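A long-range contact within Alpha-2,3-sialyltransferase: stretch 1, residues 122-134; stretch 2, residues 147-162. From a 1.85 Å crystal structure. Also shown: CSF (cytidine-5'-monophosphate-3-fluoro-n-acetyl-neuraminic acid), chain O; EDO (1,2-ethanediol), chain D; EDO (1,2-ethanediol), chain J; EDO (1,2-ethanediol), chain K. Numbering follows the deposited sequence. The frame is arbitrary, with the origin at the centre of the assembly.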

# COMPACT_ATOMS: atom_id res chain seq x y z
N LEU A 122 14.42 9.64 2.91
CA LEU A 122 15.15 8.53 2.34
C LEU A 122 15.77 8.95 1.03
O LEU A 122 15.03 9.34 0.10
CB LEU A 122 14.19 7.36 2.08
CG LEU A 122 13.67 6.75 3.40
CD1 LEU A 122 12.46 5.90 3.04
CD2 LEU A 122 14.88 5.94 4.05
N GLY A 123 17.09 8.80 0.95
CA GLY A 123 17.83 9.17 -0.28
C GLY A 123 17.39 8.43 -1.52
O GLY A 123 17.44 8.98 -2.62
N TYR A 124 16.98 7.15 -1.41
CA TYR A 124 16.63 6.45 -2.63
C TYR A 124 15.45 7.11 -3.37
O TYR A 124 15.36 6.95 -4.59
CB TYR A 124 16.26 4.98 -2.39
CG TYR A 124 14.88 4.69 -1.93
CD1 TYR A 124 13.82 4.62 -2.84
CD2 TYR A 124 14.61 4.35 -0.57
CE1 TYR A 124 12.53 4.30 -2.41
CE2 TYR A 124 13.34 4.05 -0.16
CZ TYR A 124 12.31 4.00 -1.08
OH TYR A 124 11.04 3.67 -0.67
N GLU A 125 14.58 7.79 -2.65
CA GLU A 125 13.38 8.40 -3.23
C GLU A 125 13.81 9.54 -4.18
O GLU A 125 13.01 9.98 -5.05
CB GLU A 125 12.46 8.94 -2.14
CG GLU A 125 11.77 7.77 -1.39
CD GLU A 125 10.83 8.18 -0.27
OE1 GLU A 125 10.98 9.24 0.32
OE2 GLU A 125 9.92 7.38 0.02
N VAL A 126 15.03 10.00 -4.00
CA VAL A 126 15.59 11.15 -4.80
C VAL A 126 16.42 10.56 -5.91
O VAL A 126 16.20 10.86 -7.07
CB VAL A 126 16.40 12.16 -3.92
CG1 VAL A 126 17.24 13.18 -4.80
CG2 VAL A 126 15.52 12.89 -2.95
N ILE A 127 17.35 9.63 -5.61
CA ILE A 127 18.18 9.14 -6.70
C ILE A 127 17.45 8.18 -7.66
O ILE A 127 17.95 7.93 -8.74
CB ILE A 127 19.51 8.46 -6.23
CG1 ILE A 127 19.17 7.34 -5.26
CG2 ILE A 127 20.38 9.52 -5.56
CD1 ILE A 127 20.30 6.33 -5.16
N GLU A 128 16.27 7.69 -7.31
CA GLU A 128 15.60 6.76 -8.19
C GLU A 128 15.16 7.50 -9.48
O GLU A 128 14.84 6.87 -10.49
CB GLU A 128 14.39 6.08 -7.54
CG GLU A 128 13.28 7.02 -7.08
CD GLU A 128 12.15 6.32 -6.34
OE1 GLU A 128 12.23 5.08 -6.06
OE2 GLU A 128 11.18 7.02 -5.98
N ASN A 129 15.13 8.81 -9.37
CA ASN A 129 14.72 9.65 -10.51
C ASN A 129 15.80 9.78 -11.56
O ASN A 129 15.50 10.24 -12.73
CB ASN A 129 14.30 11.01 -10.02
CG ASN A 129 13.04 10.94 -9.16
OD1 ASN A 129 12.05 10.30 -9.53
ND2 ASN A 129 13.11 11.52 -7.96
N LEU A 130 17.03 9.43 -11.21
CA LEU A 130 18.14 9.35 -12.16
C LEU A 130 18.09 7.96 -12.80
O LEU A 130 18.86 7.05 -12.47
CB LEU A 130 19.50 9.68 -11.52
CG LEU A 130 19.66 10.98 -10.73
CD1 LEU A 130 21.03 11.03 -10.12
CD2 LEU A 130 19.50 12.14 -11.71
N LYS A 131 17.14 7.77 -13.73
CA LYS A 131 16.78 6.42 -14.13
C LYS A 131 17.92 5.60 -14.62
O LYS A 131 18.11 4.45 -14.15
CB LYS A 131 15.60 6.42 -15.12
CG LYS A 131 14.35 7.06 -14.51
CD LYS A 131 13.13 6.78 -15.38
CE LYS A 131 11.84 7.29 -14.73
NZ LYS A 131 11.74 6.89 -13.28
N GLU A 132 18.72 6.16 -15.53
CA GLU A 132 19.80 5.41 -16.10
C GLU A 132 20.88 5.09 -15.03
O GLU A 132 21.37 3.94 -14.96
CB GLU A 132 20.38 6.17 -17.30
CG GLU A 132 21.64 5.53 -17.82
CD GLU A 132 22.13 6.07 -19.17
OE1 GLU A 132 21.51 7.04 -19.67
OE2 GLU A 132 23.14 5.50 -19.67
N PHE A 133 21.20 6.08 -14.20
CA PHE A 133 22.30 5.94 -13.20
C PHE A 133 21.84 4.93 -12.13
O PHE A 133 22.59 4.00 -11.72
CB PHE A 133 22.62 7.28 -12.55
CG PHE A 133 23.72 7.17 -11.53
CD1 PHE A 133 25.05 7.06 -11.93
CD2 PHE A 133 23.40 7.14 -10.15
CE1 PHE A 133 26.08 6.96 -10.99
CE2 PHE A 133 24.46 6.99 -9.16
CZ PHE A 133 25.77 6.90 -9.58
N TYR A 134 20.58 5.05 -11.76
CA TYR A 134 19.99 4.16 -10.72
C TYR A 134 19.99 2.71 -11.17
O TYR A 134 20.33 1.81 -10.40
CB TYR A 134 18.57 4.60 -10.44
CG TYR A 134 17.92 4.00 -9.18
CD1 TYR A 134 16.72 3.32 -9.25
CD2 TYR A 134 18.45 4.33 -7.92
CE1 TYR A 134 16.05 2.90 -8.06
CE2 TYR A 134 17.81 3.89 -6.72
CZ TYR A 134 16.63 3.20 -6.81
OH TYR A 134 15.99 2.78 -5.63
N ARG A 147 29.66 -1.12 -4.90
CA ARG A 147 28.80 -0.08 -4.32
C ARG A 147 29.49 1.26 -4.31
O ARG A 147 30.67 1.34 -3.99
CB ARG A 147 28.39 -0.45 -2.88
CG ARG A 147 27.49 0.60 -2.20
CD ARG A 147 27.07 0.05 -0.80
NE ARG A 147 26.54 -1.30 -0.87
CZ ARG A 147 26.28 -2.03 0.22
NH1 ARG A 147 26.50 -1.49 1.41
NH2 ARG A 147 25.81 -3.26 0.13
N ILE A 148 28.74 2.33 -4.59
CA ILE A 148 29.33 3.65 -4.54
C ILE A 148 29.52 4.08 -3.09
O ILE A 148 28.76 3.65 -2.19
CB ILE A 148 28.48 4.68 -5.30
CG1 ILE A 148 27.09 4.85 -4.63
CG2 ILE A 148 28.40 4.29 -6.86
CD1 ILE A 148 26.24 5.97 -5.33
N THR A 149 30.53 4.92 -2.85
CA THR A 149 30.74 5.49 -1.51
C THR A 149 29.84 6.69 -1.30
O THR A 149 29.21 7.15 -2.28
CB THR A 149 32.23 5.94 -1.31
OG1 THR A 149 32.57 6.91 -2.31
CG2 THR A 149 33.13 4.75 -1.45
N SER A 150 29.76 7.19 -0.07
CA SER A 150 28.83 8.31 0.24
C SER A 150 29.17 9.54 -0.54
O SER A 150 28.28 10.29 -0.88
CB SER A 150 28.81 8.66 1.72
OG SER A 150 28.34 7.51 2.42
N GLY A 151 30.46 9.77 -0.82
CA GLY A 151 30.80 10.95 -1.66
C GLY A 151 30.11 10.97 -3.00
O GLY A 151 29.52 11.98 -3.38
N VAL A 152 30.21 9.87 -3.71
CA VAL A 152 29.51 9.61 -4.96
C VAL A 152 28.00 9.66 -4.77
O VAL A 152 27.33 10.27 -5.54
CB VAL A 152 29.92 8.26 -5.62
CG1 VAL A 152 29.28 8.02 -7.00
CG2 VAL A 152 31.44 8.18 -5.76
N TYR A 153 27.47 9.04 -3.71
CA TYR A 153 26.03 9.08 -3.47
C TYR A 153 25.53 10.51 -3.36
O TYR A 153 24.51 10.86 -3.95
CB TYR A 153 25.72 8.28 -2.16
CG TYR A 153 24.26 8.03 -1.92
CD1 TYR A 153 23.69 6.81 -2.28
CD2 TYR A 153 23.46 9.00 -1.33
CE1 TYR A 153 22.34 6.62 -2.08
CE2 TYR A 153 22.11 8.81 -1.13
CZ TYR A 153 21.58 7.60 -1.48
OH TYR A 153 20.25 7.38 -1.28
N MET A 154 26.25 11.33 -2.59
CA MET A 154 25.90 12.72 -2.40
C MET A 154 25.91 13.48 -3.74
O MET A 154 25.06 14.39 -3.95
CB MET A 154 26.85 13.42 -1.42
CG MET A 154 26.60 12.98 0.07
SD MET A 154 27.53 14.01 1.21
CE MET A 154 29.13 13.40 0.86
N CYS A 155 26.85 13.12 -4.60
CA CYS A 155 26.86 13.75 -5.99
C CYS A 155 25.58 13.43 -6.77
O CYS A 155 24.98 14.31 -7.40
CB CYS A 155 28.07 13.26 -6.79
SG CYS A 155 29.63 13.93 -6.19
N ALA A 156 25.17 12.16 -6.73
CA ALA A 156 23.95 11.70 -7.38
C ALA A 156 22.76 12.46 -6.81
O ALA A 156 21.89 12.96 -7.54
CB ALA A 156 23.81 10.08 -7.25
N ILE A 157 22.71 12.59 -5.47
CA ILE A 157 21.61 13.29 -4.86
C ILE A 157 21.58 14.76 -5.34
O ILE A 157 20.50 15.28 -5.72
CB ILE A 157 21.73 13.29 -3.29
CG1 ILE A 157 21.40 11.88 -2.78
CG2 ILE A 157 20.74 14.28 -2.69
CD1 ILE A 157 19.93 11.54 -2.68
N ALA A 158 22.75 15.38 -5.32
CA ALA A 158 22.88 16.81 -5.77
C ALA A 158 22.36 16.97 -7.21
O ALA A 158 21.56 17.89 -7.49
CB ALA A 158 24.31 17.28 -5.64
N ILE A 159 22.76 16.05 -8.08
CA ILE A 159 22.37 16.07 -9.51
C ILE A 159 20.88 15.86 -9.65
O ILE A 159 20.18 16.63 -10.38
CB ILE A 159 23.19 15.06 -10.32
CG1 ILE A 159 24.65 15.51 -10.31
CG2 ILE A 159 22.64 14.83 -11.72
CD1 ILE A 159 25.60 14.51 -10.80
N ALA A 160 20.34 14.87 -8.90
CA ALA A 160 18.90 14.72 -8.92
C ALA A 160 18.12 15.94 -8.43
O ALA A 160 17.00 16.14 -8.85
CB ALA A 160 18.41 13.43 -8.22
N LEU A 161 18.68 16.73 -7.51
CA LEU A 161 17.95 17.83 -6.95
C LEU A 161 18.17 19.09 -7.80
O LEU A 161 17.53 20.12 -7.58
CB LEU A 161 18.44 18.12 -5.55
CG LEU A 161 17.93 17.08 -4.51
CD1 LEU A 161 18.67 17.38 -3.24
CD2 LEU A 161 16.40 17.05 -4.29
N GLY A 162 19.08 18.98 -8.74
CA GLY A 162 19.19 20.05 -9.77
C GLY A 162 20.38 20.97 -9.59
O GLY A 162 20.43 22.04 -10.21
C5A CSF O . 32.51 2.91 5.92
C4A CSF O . 33.31 3.27 4.68
C2A CSF O . 31.74 5.25 4.21
O6A CSF O . 31.12 4.90 5.47
C6A CSF O . 31.90 4.21 6.48
C3A CSF O . 32.45 4.02 3.65
O4A CSF O . 33.77 2.08 4.07
N5A CSF O . 33.47 2.35 6.90
C7A CSF O . 30.96 3.95 7.66
C8A CSF O . 30.34 5.25 8.16
C9A CSF O . 29.31 4.99 9.28
O9A CSF O . 28.81 6.23 9.84
O8A CSF O . 31.42 6.14 8.58
O7A CSF O . 29.96 2.99 7.24
C1A CSF O . 30.67 5.60 3.19
OBA CSF O . 31.04 5.66 1.98
OAA CSF O . 29.49 5.80 3.59
O1A CSF O . 32.62 6.40 4.22
O2A CSF O . 34.66 6.45 5.62
N1 CSF O . 36.60 9.31 2.01
C2 CSF O . 37.65 9.05 1.08
N3 CSF O . 38.90 8.70 1.52
C4 CSF O . 39.15 8.63 2.85
C5 CSF O . 38.13 8.89 3.78
C6 CSF O . 36.85 9.23 3.33
C3' CSF O . 33.37 8.32 1.85
C2' CSF O . 34.47 8.58 0.84
C1' CSF O . 35.26 9.70 1.52
O4' CSF O . 34.47 10.27 2.58
C4' CSF O . 33.20 9.61 2.64
PA CSF O . 33.35 7.17 5.46
O5' CSF O . 33.71 8.62 4.82
C5' CSF O . 32.76 9.39 4.09
O3' CSF O . 32.14 8.04 1.19
O2' CSF O . 33.90 9.05 -0.41
N4 CSF O . 40.39 8.30 3.31
O2 CSF O . 37.41 9.10 -0.16
O3A CSF O . 32.44 7.45 6.62
C10 CSF O . 33.02 1.39 7.72
O10 CSF O . 31.85 0.97 7.72
C11 CSF O . 34.04 0.84 8.69
F3A CSF O . 31.47 3.18 3.16
C1 EDO D . 26.08 5.23 1.27
O1 EDO D . 25.82 3.98 1.93
C2 EDO D . 26.82 4.94 -0.02
O2 EDO D . 27.38 3.62 0.04
C1 EDO J . 21.61 10.67 -22.00
O1 EDO J . 22.05 11.92 -21.48
C2 EDO J . 22.77 9.69 -21.87
O2 EDO J . 22.24 8.37 -21.80
C1 EDO K . 28.55 1.86 3.26
O1 EDO K . 27.63 1.50 2.24
C2 EDO K . 28.92 0.62 4.06
O2 EDO K . 29.99 -0.01 3.35

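No hydrogen bond crosses between these two stretches. What joins them is apolar packing: 561 Å² of surface, summed over both sides, is buried as a short helix, a turn and the start of a second helix lie against the helix of residues 150-161.

Stretch 1 opens with Leu-122, whose CA-to-CB bond points away from the partner, so the contact begins at Gly-123. Here the absence of a side chain is the point. A CB on this residue would point toward stretch 2 and sit 2.2 Å from Tyr-153 OH, a plain clash. With only hydrogens on the alpha carbon, the backbone comes in close, Gly-123 C lying 3.1 Å from Tyr-153 OH, and Gly-123 CA meets the edge of the tyrosine ring. Tyr-153 OH is also 3.3 Å from Tyr-124 N, but the angle is too poor for a hydrogen bond; the hydroxyl is satisfied elsewhere in the structure. Tyr-124 adds little and Glu-125 nothing; both are partly exposed.

Val-126 is the first side chain aimed squarely at the helix. Its t rotamer brings Val-126 CG1 to 3.6 Å from Ala-160 CB and 4.0 Å from Leu-161 CG, while Val-126 CB lies 3.8 Å from Ile-157 CD1. A compact branched residue suits a place where three neighbours from the last turns of the helix are within reach. The small methyl of Ala-160 lets the backbone approach too, with Val-126 O 3.6 Å from Ala-160 CB.

Ile-127 CA and Ile-157 CA, 5.7 Å apart, are the nearest CA pair across the stretches. The CA-to-CB bond of Ile-127 points sideways, yet the end of the side chain comes nearer. The beta branch serves this position well: Ile-127 CG2 packs 3.5 Å from Ile-157 CD1 and 3.9 Å from Ala-156 CB, while Ile-127 CD1 reaches Tyr-153 CE1 at 3.7 Å.

A type I turn from Ile-127 to Leu-130 then reorients the chain, closed by the bond from Leu-130 N to Ile-127 O (3.0 Å). Glu-128 points away within it, and Asn-129 stays exposed, Asn-129 ND2 making a weak hydrogen bond back to Val-126 O at 3.3 Å.

Leu-130 ends the turn and holds the N-cap position of the next helix, but its side chain is spent on the contact. Leu-130 CG lies 3.7 Å from Ala-160 CB, Leu-130 CD2 4.1 Å from Ile-159 CG2, and Leu-130 CD1 only 3.3 Å from Ala-156 O. Ala-156 and Ala-160, one helical turn apart, leave room for this leucine to lie close to the helix backbone.

Lys-131 and Glu-132 are out of reach and remain at least partly exposed. Phe-133 turns back toward the partner. Phe-133 CE2 packs 3.7 Å from Ala-156 CB, and the ring carries the contact on to the start of stretch 2, where Ile-148 CD1 meets its edge 4.3 Å from Phe-133 CE2. A broad apolar ring suits this place, reaching both residues with no polar side-chain atom to satisfy. Like Val-126, Ile-127 and Leu-130, it is buried. Tyr-134 makes no contact with stretch 2.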